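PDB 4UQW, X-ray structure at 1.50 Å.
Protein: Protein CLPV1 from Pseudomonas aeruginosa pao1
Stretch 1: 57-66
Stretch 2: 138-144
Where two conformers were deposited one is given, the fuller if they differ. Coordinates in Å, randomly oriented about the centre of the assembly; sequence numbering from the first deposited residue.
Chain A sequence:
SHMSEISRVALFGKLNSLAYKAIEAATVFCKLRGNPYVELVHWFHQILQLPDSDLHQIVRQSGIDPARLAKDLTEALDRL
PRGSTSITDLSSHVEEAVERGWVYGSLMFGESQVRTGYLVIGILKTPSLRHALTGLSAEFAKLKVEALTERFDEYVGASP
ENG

Stretch 1, residues 57-66: QIVRQSGIDP
Stretch 2 138-144: AEFAKLK

Stretch 1 opens in a helix that begins earlier in the chain and is closed by a Schellman motif at Gly63 (phi/psi 77/21): Gly63 N bonds Arg60 O (3.2 Å) and Ile64 N bonds Val59 O (3.1 Å). Positive phi favours glycine here. Ile64 (-76/144) and Asp65 (-82/107) are extended, with Asp65 as the N-cap of the next helix. In stretch 2, residues 138-142 form a 3-10 segment, with Lys142 N bonded to Glu139 O (3.0 Å) and Leu143 N to Phe140 O (3.1 Å); Leu143 leaves it at -68/141. The two stretches run in opposing senses, Ser62 CA lying 6.0 Å from Leu143 CA and Ile64 CA 5.8 Å from Glu139 CA.

The apolar contact centres on Ile64 and Leu143, both m,t rotamers whose CA-to-CB bonds point sideways but whose ends approach the other stretch. Ile64 CD1 lies 3.8 Å from Leu143 CD2 and meets the Phe140 ring obliquely, 4.2 Å from Phe140 CD1. Leu143 CD2 also packs against Ile58 CG2 (3.7 Å; Ile58 m,t) and Ser62 OG (3.3 Å). That hydroxyl (chi1 -65°) turns back to donate to Ile58 O (2.8 Å), satisfying itself beside the methyl.

One direct hydrogen bond joins the stretches: Asp65 N donates to Glu139 OE1 at 3.0 Å and a nearly linear 167°. The CA-to-CB bond of Glu139 points toward stretch 1, and its side chain folds (chi1 -70°, chi2 -61°, chi3 -61°) to bring the carboxylate to Asp65 N. The same OE1 forms a salt bridge with Lys142 NZ (3.0 Å), so one oxygen serves a backbone amide and an ammonium. Lys142, m,t,t,t, extends past the turn, its CD 3.9 Å from Gly63 O.

Two waters complete the contact. One donates to Ser62 OG (2.9 Å) and accepts from Lys144 N (2.8 Å); the other donates to Ser62 O and Lys142 O, 2.8 Å each, bridging two carbonyls that cannot bond each other.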

# COMPACT_ATOMS: atom_id res chain seq x y z
N GLN A 57 -0.65 12.69 0.82
CA GLN A 57 -1.12 13.74 -0.06
C GLN A 57 -2.37 13.34 -0.82
O GLN A 57 -3.25 14.17 -1.02
CB GLN A 57 0.00 14.13 -1.05
CG GLN A 57 1.18 14.73 -0.26
CD GLN A 57 0.75 15.99 0.51
OE1 GLN A 57 0.03 16.83 -0.02
NE2 GLN A 57 1.14 16.08 1.76
N ILE A 58 -2.43 12.08 -1.27
CA ILE A 58 -3.62 11.58 -1.94
C ILE A 58 -4.83 11.62 -0.99
O ILE A 58 -5.91 12.01 -1.41
CB ILE A 58 -3.36 10.17 -2.46
CG1 ILE A 58 -2.41 10.24 -3.67
CG2 ILE A 58 -4.67 9.47 -2.88
CD1 ILE A 58 -1.83 8.84 -4.07
N VAL A 59 -4.61 11.28 0.27
CA VAL A 59 -5.70 11.35 1.26
C VAL A 59 -6.19 12.79 1.33
O VAL A 59 -7.41 13.06 1.29
CB VAL A 59 -5.22 10.82 2.64
CG1 VAL A 59 -6.06 11.33 3.84
CG2 VAL A 59 -5.19 9.29 2.59
N ARG A 60 -5.25 13.74 1.41
CA ARG A 60 -5.60 15.14 1.56
C ARG A 60 -6.39 15.65 0.33
O ARG A 60 -7.47 16.24 0.44
CB ARG A 60 -4.31 15.97 1.78
CG ARG A 60 -4.54 17.48 1.96
CD ARG A 60 -3.22 18.24 2.33
NE ARG A 60 -3.48 19.66 2.62
CZ ARG A 60 -3.65 20.56 1.66
NH1 ARG A 60 -3.59 20.16 0.39
NH2 ARG A 60 -3.86 21.84 1.94
N GLN A 61 -5.84 15.41 -0.84
CA GLN A 61 -6.38 15.97 -2.08
C GLN A 61 -7.68 15.29 -2.51
O GLN A 61 -8.45 15.85 -3.27
CB GLN A 61 -5.35 15.87 -3.21
CG GLN A 61 -4.10 16.76 -3.03
CD GLN A 61 -4.39 18.06 -2.37
OE1 GLN A 61 -3.81 18.38 -1.32
NE2 GLN A 61 -5.30 18.83 -2.96
N SER A 62 -7.91 14.07 -2.03
CA SER A 62 -9.12 13.32 -2.35
C SER A 62 -10.28 13.66 -1.43
O SER A 62 -11.38 13.16 -1.61
CB SER A 62 -8.88 11.82 -2.26
OG SER A 62 -7.93 11.39 -3.24
N GLY A 63 -10.03 14.49 -0.42
CA GLY A 63 -11.11 14.83 0.52
C GLY A 63 -11.45 13.75 1.53
O GLY A 63 -12.56 13.70 2.07
N ILE A 64 -10.51 12.84 1.76
CA ILE A 64 -10.63 11.85 2.85
C ILE A 64 -10.35 12.52 4.17
O ILE A 64 -9.53 13.44 4.27
CB ILE A 64 -9.65 10.66 2.61
CG1 ILE A 64 -10.23 9.76 1.53
CG2 ILE A 64 -9.37 9.86 3.90
CD1 ILE A 64 -9.22 8.64 1.02
N ASP A 65 -11.09 12.10 5.22
CA ASP A 65 -10.84 12.59 6.58
C ASP A 65 -9.67 11.77 7.13
O ASP A 65 -9.81 10.58 7.44
CB ASP A 65 -12.12 12.42 7.45
CG ASP A 65 -11.90 12.74 8.91
OD1 ASP A 65 -10.76 13.07 9.31
OD2 ASP A 65 -12.88 12.68 9.69
N PRO A 66 -8.48 12.38 7.25
CA PRO A 66 -7.34 11.56 7.68
C PRO A 66 -7.49 11.01 9.08
O PRO A 66 -6.93 9.95 9.37
CB PRO A 66 -6.14 12.52 7.59
CG PRO A 66 -6.74 13.89 7.61
CD PRO A 66 -8.14 13.81 7.04
N ALA A 138 -14.04 2.74 4.76
CA ALA A 138 -14.93 3.31 3.78
C ALA A 138 -14.43 4.64 3.24
O ALA A 138 -14.84 5.04 2.14
CB ALA A 138 -16.32 3.49 4.38
N GLU A 139 -13.48 5.29 3.92
CA GLU A 139 -12.88 6.53 3.38
C GLU A 139 -12.27 6.26 2.01
O GLU A 139 -12.26 7.13 1.13
CB GLU A 139 -11.76 7.11 4.29
CG GLU A 139 -12.33 7.70 5.61
CD GLU A 139 -13.29 8.82 5.34
OE1 GLU A 139 -12.93 9.84 4.75
OE2 GLU A 139 -14.49 8.75 5.78
N PHE A 140 -11.73 5.06 1.80
CA PHE A 140 -11.09 4.83 0.50
C PHE A 140 -12.07 4.73 -0.68
O PHE A 140 -11.64 4.82 -1.84
CB PHE A 140 -10.25 3.55 0.53
CG PHE A 140 -8.99 3.65 1.37
CD1 PHE A 140 -8.02 4.58 1.08
CD2 PHE A 140 -8.77 2.73 2.40
CE1 PHE A 140 -6.82 4.63 1.81
CE2 PHE A 140 -7.55 2.75 3.10
CZ PHE A 140 -6.59 3.69 2.80
N ALA A 141 -13.37 4.59 -0.42
CA ALA A 141 -14.34 4.69 -1.50
C ALA A 141 -14.42 6.09 -2.07
O ALA A 141 -14.96 6.29 -3.17
CB ALA A 141 -15.71 4.23 -1.01
N LYS A 142 -13.83 7.06 -1.38
CA LYS A 142 -13.79 8.43 -1.90
C LYS A 142 -12.69 8.63 -2.98
O LYS A 142 -12.69 9.63 -3.72
CB LYS A 142 -13.56 9.42 -0.75
CG LYS A 142 -14.72 9.44 0.27
CD LYS A 142 -14.44 10.30 1.47
CE LYS A 142 -15.62 10.13 2.43
NZ LYS A 142 -15.49 10.96 3.63
N LEU A 143 -11.76 7.68 -3.09
CA LEU A 143 -10.73 7.79 -4.12
C LEU A 143 -11.32 7.63 -5.49
O LEU A 143 -12.17 6.77 -5.72
CB LEU A 143 -9.64 6.76 -3.93
CG LEU A 143 -8.87 6.84 -2.63
CD1 LEU A 143 -7.95 5.66 -2.57
CD2 LEU A 143 -8.11 8.15 -2.58
N LYS A 144 -10.83 8.41 -6.43
CA LYS A 144 -11.35 8.34 -7.79
C LYS A 144 -10.19 8.08 -8.70
O LYS A 144 -9.39 8.99 -8.94
CB LYS A 144 -12.05 9.67 -8.20
CG LYS A 144 -13.31 10.05 -7.37
CD LYS A 144 -14.28 8.89 -7.30
CE LYS A 144 -15.32 9.06 -6.18
NZ LYS A 144 -15.80 7.74 -5.64
O HOH W 1 -9.16 10.50 -5.68
O HOH W 2 -12.03 12.31 -4.17